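Local atomic coordinates of tungstate ABC transporter, periplasmic tungstate-binding protein (Geobacter sulfurreducens, PDB entry 3LR1), a protein that probably binds tungstate in the periplasm and delivers it to the membrane components of an ABC transporter for uptake into the cell. Residues A[76-81]-A[200-205]; A[23-28]-A[218-223]. All blocks are in the same frame, centred on the assembly; numbering follows the deposited sequence.

Interaction 1: residues A[76-81]-A[200-205]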
loop_
_atom_site.group_PDB
_atom_site.type_symbol
_atom_site.label_atom_id
_atom_site.label_comp_id
_atom_site.label_asym_id
_atom_site.label_seq_id
_atom_site.Cartn_x
_atom_site.Cartn_y
_atom_site.Cartn_z
ATOM N N VAL A 76 4.825 1.202 18.617
ATOM C CA VAL A 76 4.335 2.224 19.498
ATOM C C VAL A 76 4.122 3.531 18.753
ATOM O O VAL A 76 4.752 3.811 17.710
ATOM C CB VAL A 76 5.256 2.386 20.716
ATOM C CG1 VAL A 76 5.089 1.173 21.721
ATOM C CG2 VAL A 76 6.674 2.571 20.253
ATOM N N ASN A 77 3.158 4.306 19.258
ATOM C CA ASN A 77 2.870 5.647 18.749
ATOM C C ASN A 77 2.485 5.684 17.255
ATOM O O ASN A 77 2.922 6.595 16.446
ATOM C CB ASN A 77 4.048 6.572 19.089
ATOM C CG ASN A 77 4.221 6.832 20.630
ATOM O OD1 ASN A 77 5.341 6.921 21.127
ATOM N ND2 ASN A 77 3.141 6.906 21.355
ATOM N N ARG A 78 1.678 4.691 16.872
ATOM C CA ARG A 78 1.115 4.587 15.528
ATOM C C ARG A 78 0.370 5.856 15.138
ATOM O O ARG A 78 -0.475 6.360 15.906
ATOM C CB ARG A 78 0.112 3.433 15.387
ATOM C CG ARG A 78 -0.403 3.217 13.967
ATOM C CD ARG A 78 -1.711 2.407 13.859
ATOM N NE ARG A 78 -2.202 2.256 12.491
ATOM C CZ ARG A 78 -2.818 3.209 11.772
ATOM N NH1 ARG A 78 -3.051 4.431 12.266
ATOM N NH2 ARG A 78 -3.215 2.945 10.537
ATOM N N LYS A 79 0.667 6.350 13.950
ATOM C CA LYS A 79 -0.079 7.462 13.389
ATOM C C LYS A 79 -0.573 7.146 11.997
ATOM O O LYS A 79 0.128 6.524 11.189
ATOM C CB LYS A 79 0.770 8.743 13.407
ATOM C CG LYS A 79 0.986 9.354 14.784
ATOM C CD LYS A 79 -0.046 10.443 15.082
ATOM C CE LYS A 79 0.098 11.738 14.164
ATOM N NZ LYS A 79 -1.210 12.540 13.842
ATOM N N ASP A 80 -1.786 7.586 11.699
ATOM C CA ASP A 80 -2.338 7.504 10.376
ATOM C C ASP A 80 -1.612 8.476 9.499
ATOM O O ASP A 80 -1.387 9.654 9.878
ATOM C CB ASP A 80 -3.830 7.968 10.328
ATOM C CG ASP A 80 -4.832 6.908 10.817
ATOM O OD1 ASP A 80 -4.514 5.713 10.878
ATOM O OD2 ASP A 80 -6.001 7.298 11.104
ATOM N N VAL A 81 -1.338 8.013 8.295
ATOM C CA VAL A 81 -0.772 8.787 7.237
ATOM C C VAL A 81 -1.736 8.625 6.065
ATOM O O VAL A 81 -1.799 7.569 5.398
ATOM C CB VAL A 81 0.623 8.294 6.846
ATOM C CG1 VAL A 81 1.104 9.052 5.612
ATOM C CG2 VAL A 81 1.556 8.420 8.002
ATOM N N GLY A 200 -0.487 3.240 8.165
ATOM C CA GLY A 200 0.066 3.413 9.499
ATOM C C GLY A 200 1.599 3.469 9.536
ATOM O O GLY A 200 2.275 2.699 8.872
ATOM N N ILE A 201 2.126 4.427 10.284
ATOM C CA ILE A 201 3.541 4.582 10.528
ATOM C C ILE A 201 3.732 4.393 12.038
ATOM O O ILE A 201 2.975 4.962 12.825
ATOM C CB ILE A 201 4.120 5.929 9.961
ATOM C CG1 ILE A 201 5.650 5.838 9.951
ATOM C CG2 ILE A 201 3.594 7.188 10.726
ATOM C CD1 ILE A 201 6.352 6.952 9.118
HETATM N N MSE A 202 4.692 3.542 12.426
HETATM C CA MSE A 202 4.831 3.082 13.831
HETATM C C MSE A 202 6.304 2.943 14.133
HETATM O O MSE A 202 7.075 2.564 13.255
HETATM C CB MSE A 202 4.166 1.717 14.050
HETATM C CG MSE A 202 2.760 1.634 13.663
HETATM SE SE MSE A 202 2.148 -0.190 13.623
HETATM C CE MSE A 202 2.900 -1.038 12.061
ATOM N N ALA A 203 6.679 3.263 15.360
ATOM C CA ALA A 203 8.025 3.088 15.869
ATOM C C ALA A 203 8.103 1.717 16.532
ATOM O O ALA A 203 7.148 1.290 17.248
ATOM C CB ALA A 203 8.378 4.218 16.838
ATOM N N VAL A 204 9.224 1.019 16.279
ATOM C CA VAL A 204 9.543 -0.258 16.896
ATOM C C VAL A 204 9.881 0.050 18.364
ATOM O O VAL A 204 10.635 1.008 18.669
ATOM C CB VAL A 204 10.699 -0.961 16.201
ATOM C CG1 VAL A 204 11.104 -2.225 16.968
ATOM C CG2 VAL A 204 10.266 -1.342 14.768
ATOM N N ASN A 205 9.293 -0.720 19.259
ATOM C CA ASN A 205 9.330 -0.417 20.709
ATOM C C ASN A 205 10.697 -0.676 21.339
ATOM O O ASN A 205 11.132 -1.807 21.418
ATOM C CB ASN A 205 8.259 -1.248 21.393
ATOM C CG ASN A 205 8.079 -0.904 22.817
ATOM O OD1 ASN A 205 8.803 -0.078 23.359
ATOM N ND2 ASN A 205 7.138 -1.565 23.462
#
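Arg-78 overlaps Met-202, a selenomethionine, and Gly-200: its CG touches Met-202 CG at 3.6 Å, and its guanidinium lays one face over Gly-200 CA, which sits toward the rim. Chi1 (-175°) sets CG anti to the backbone N, beside Met-202 CG, and the chain then runs extended to NE. NH1 forms a salt bridge with Asp-80 OD1, though the modelled separation is implausibly short and its exact length doubtful; NH2 forms another with Glu-66 of helix 63-71. The backbones of 76-81 and 200-205 pair antiparallel on both sides of the corner at Asn-77, Val-76 with Ala-203 and Lys-79 with Ile-201, two bonds each. A beta bulge shifts the register by one residue between them. There Arg-78 CA sends a CA-H...O contact to Ile-201 O (3.3 Å), which also accepts Lys-79 N at 2.9 Å. Val-81 CG2 meets Ile-201 CG2 at 3.6 Å, and Val-76 CG1 lies against Asn-205 CG at 3.8 Å. An alanine in place of Arg-78 would probably leave Asp-80 and Glu-66 without this shared cation and uncover Gly-200. Asp-80 also bridges to Arg-63, and the nearby charges of this ionic cluster would probably favour an ionised Asp-80.

Interaction 2: residues A[23-28]-A[218-223]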
loop_
_atom_site.group_PDB
_atom_site.type_symbol
_atom_site.label_atom_id
_atom_site.label_comp_id
_atom_site.label_asym_id
_atom_site.label_seq_id
_atom_site.Cartn_x
_atom_site.Cartn_y
_atom_site.Cartn_z
ATOM N N VAL A 23 10.478 11.582 -2.572
ATOM C CA VAL A 23 10.193 12.996 -2.382
ATOM C C VAL A 23 9.993 13.342 -0.875
ATOM O O VAL A 23 10.452 14.365 -0.393
ATOM C CB VAL A 23 8.949 13.365 -3.219
ATOM C CG1 VAL A 23 8.585 14.801 -3.026
ATOM C CG2 VAL A 23 9.218 13.086 -4.754
ATOM N N LEU A 24 9.370 12.446 -0.117
ATOM C CA LEU A 24 9.069 12.687 1.283
ATOM C C LEU A 24 10.311 12.660 2.177
ATOM O O LEU A 24 10.404 13.455 3.137
ATOM C CB LEU A 24 8.052 11.632 1.781
ATOM C CG LEU A 24 7.482 11.771 3.186
ATOM C CD1 LEU A 24 6.731 13.095 3.422
ATOM C CD2 LEU A 24 6.562 10.611 3.437
ATOM N N LEU A 25 11.238 11.727 1.938
ATOM C CA LEU A 25 12.347 11.536 2.852
ATOM C C LEU A 25 13.524 12.565 2.811
ATOM O O LEU A 25 14.085 12.869 3.834
ATOM C CB LEU A 25 12.879 10.087 2.789
ATOM C CG LEU A 25 11.860 8.995 3.135
ATOM C CD1 LEU A 25 12.462 7.515 2.861
ATOM C CD2 LEU A 25 11.415 9.151 4.565
ATOM N N PRO A 26 13.927 13.069 1.640
ATOM C CA PRO A 26 15.102 13.953 1.653
ATOM C C PRO A 26 15.108 15.178 2.576
ATOM O O PRO A 26 16.158 15.456 3.218
ATOM C CB PRO A 26 15.297 14.300 0.195
ATOM C CG PRO A 26 14.826 13.051 -0.538
ATOM C CD PRO A 26 13.573 12.655 0.268
ATOM N N PRO A 27 13.992 15.903 2.688
ATOM C CA PRO A 27 14.025 16.991 3.669
ATOM C C PRO A 27 14.265 16.543 5.088
ATOM O O PRO A 27 14.953 17.226 5.810
ATOM C CB PRO A 27 12.657 17.600 3.554
ATOM C CG PRO A 27 12.165 17.133 2.152
ATOM C CD PRO A 27 12.664 15.784 2.034
ATOM N N PHE A 28 13.716 15.388 5.477
ATOM C CA PHE A 28 13.997 14.781 6.800
ATOM C C PHE A 28 15.458 14.388 6.912
ATOM O O PHE A 28 16.104 14.640 7.950
ATOM C CB PHE A 28 13.098 13.581 7.038
ATOM C CG PHE A 28 13.339 12.875 8.325
ATOM C CD1 PHE A 28 12.817 13.398 9.476
ATOM C CD2 PHE A 28 14.190 11.735 8.388
ATOM C CE1 PHE A 28 13.090 12.795 10.730
ATOM C CE2 PHE A 28 14.445 11.075 9.593
ATOM C CZ PHE A 28 13.909 11.593 10.773
HETATM N N MSE A 218 10.792 8.556 16.118
HETATM C CA MSE A 218 9.750 9.465 16.554
HETATM C C MSE A 218 9.838 10.816 15.786
HETATM O O MSE A 218 8.799 11.414 15.418
HETATM C CB MSE A 218 9.796 9.594 18.052
HETATM C CG MSE A 218 9.248 8.359 18.805
HETATM SE SE MSE A 218 7.437 7.796 18.268
HETATM C CE MSE A 218 7.645 7.528 16.343
ATOM N N LYS A 219 11.059 11.238 15.471
ATOM C CA LYS A 219 11.204 12.440 14.647
ATOM C C LYS A 219 10.653 12.258 13.279
ATOM O O LYS A 219 10.000 13.162 12.745
ATOM C CB LYS A 219 12.610 12.905 14.606
ATOM C CG LYS A 219 13.036 13.612 15.885
ATOM C CD LYS A 219 14.559 13.704 15.941
ATOM C CE LYS A 219 15.012 14.598 17.058
ATOM N NZ LYS A 219 16.475 14.330 17.327
ATOM N N LEU A 220 10.885 11.063 12.715
ATOM C CA LEU A 220 10.343 10.739 11.424
ATOM C C LEU A 220 8.828 10.775 11.431
ATOM O O LEU A 220 8.208 11.382 10.519
ATOM C CB LEU A 220 10.880 9.428 10.878
ATOM C CG LEU A 220 10.346 9.082 9.483
ATOM C CD1 LEU A 220 10.852 10.092 8.366
ATOM C CD2 LEU A 220 10.717 7.627 9.093
ATOM N N ILE A 221 8.215 10.151 12.439
ATOM C CA ILE A 221 6.778 10.112 12.484
ATOM C C ILE A 221 6.196 11.540 12.633
ATOM O O ILE A 221 5.218 11.888 11.982
ATOM C CB ILE A 221 6.262 9.198 13.637
ATOM C CG1 ILE A 221 6.653 7.730 13.318
ATOM C CG2 ILE A 221 4.736 9.399 13.769
ATOM C CD1 ILE A 221 6.327 6.665 14.446
ATOM N N ASP A 222 6.802 12.345 13.470
ATOM C CA ASP A 222 6.397 13.763 13.660
ATOM C C ASP A 222 6.484 14.537 12.346
ATOM O O ASP A 222 5.634 15.366 12.022
ATOM C CB ASP A 222 7.275 14.442 14.740
ATOM C CG ASP A 222 6.966 13.943 16.202
ATOM O OD1 ASP A 222 5.917 13.303 16.445
ATOM O OD2 ASP A 222 7.779 14.210 17.129
ATOM N N TYR A 223 7.527 14.208 11.589
ATOM C CA TYR A 223 7.790 14.857 10.316
ATOM C C TYR A 223 6.750 14.522 9.287
ATOM O O TYR A 223 6.189 15.419 8.662
ATOM C CB TYR A 223 9.228 14.599 9.811
ATOM C CG TYR A 223 9.366 14.953 8.331
ATOM C CD1 TYR A 223 9.506 16.268 7.888
ATOM C CD2 TYR A 223 9.353 13.960 7.394
ATOM C CE1 TYR A 223 9.634 16.555 6.505
ATOM C CE2 TYR A 223 9.455 14.242 6.035
ATOM C CZ TYR A 223 9.584 15.516 5.614
ATOM O OH TYR A 223 9.631 15.729 4.299
#
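Phe-28 and Tyr-223 are the large bumps where helix 20-32 meets helix 214-224, and each fills a hollow on the other helix. The segment axes stay 10.9 Å apart at their closest and run at 122°, so long side chains span the gap. The Phe-28 ring reaches the backbone of helix 214-224, with CE1 3.4 Å from Leu-220 N and the Lys-219 CB at its edge. Leu-220 CD1 stands over the centre of one ring face, 3.7 Å from the centroid, a CH-pi contact. The same methyl touches Leu-25 CD2 at 4.0 Å, and Leu-220 is thus wedged between Leu-25 and Phe-28.

Tyr-223 fills the reciprocal hollow, formed by Leu-24, Pro-27 and Phe-28. Chi1 (165°) puts its CG anti to the backbone N, on the side of helix 20-32. Phe-28 CB lies over one face, offset toward the rim, and the two rings meet obliquely with planes at 40°. The Leu-24 side chain runs past Tyr-223 in the opposite direction, CD1 3.9 Å from Tyr-223 CE2, while the Pro-27 ring crosses at about a right angle, CG 3.6 Å from Tyr-223 OH. That hydroxyl donates a 2.7 Å hydrogen bond to Leu-24 O, in the carbonyl plane. In the kinked helix Phe-28 N lies 4.5 Å from Leu-24 O, too far for a helical bond, and the tyrosine hydroxyl takes that carbonyl instead. Val-36 of strand 35-41 touches both Leu-25 and Phe-28, and Ile-232 of helix 227-235 packs on Tyr-223; the two helices pack on the central sheet of an alpha/beta lobe, consistent with a periplasmic binding protein. The contact is apolar apart from one directional bond: close-fitting rings and methyls fill the space between the helices, and the tyrosine hydroxyl satisfies a carbonyl near the proline kink.

Interaction 1 and interaction 2 lie with their centres about 13 Å apart, on the same side of the chain's centre. Along the chain the order is 23-28, 76-81, 200-205, 218-223, so the strand pair falls between the two helices. Strand 197-204 leads on to helix 214-224, which turns Met-218 and Ile-221 to that strand. Helix 214-224 and helix 20-32 pack against each other, and both lie against strands of the sheet. Both contacts thus join early and late parts of the chain in what is consistent with one lobe of a periplasmic binding protein, making that lobe discontinuous in sequence.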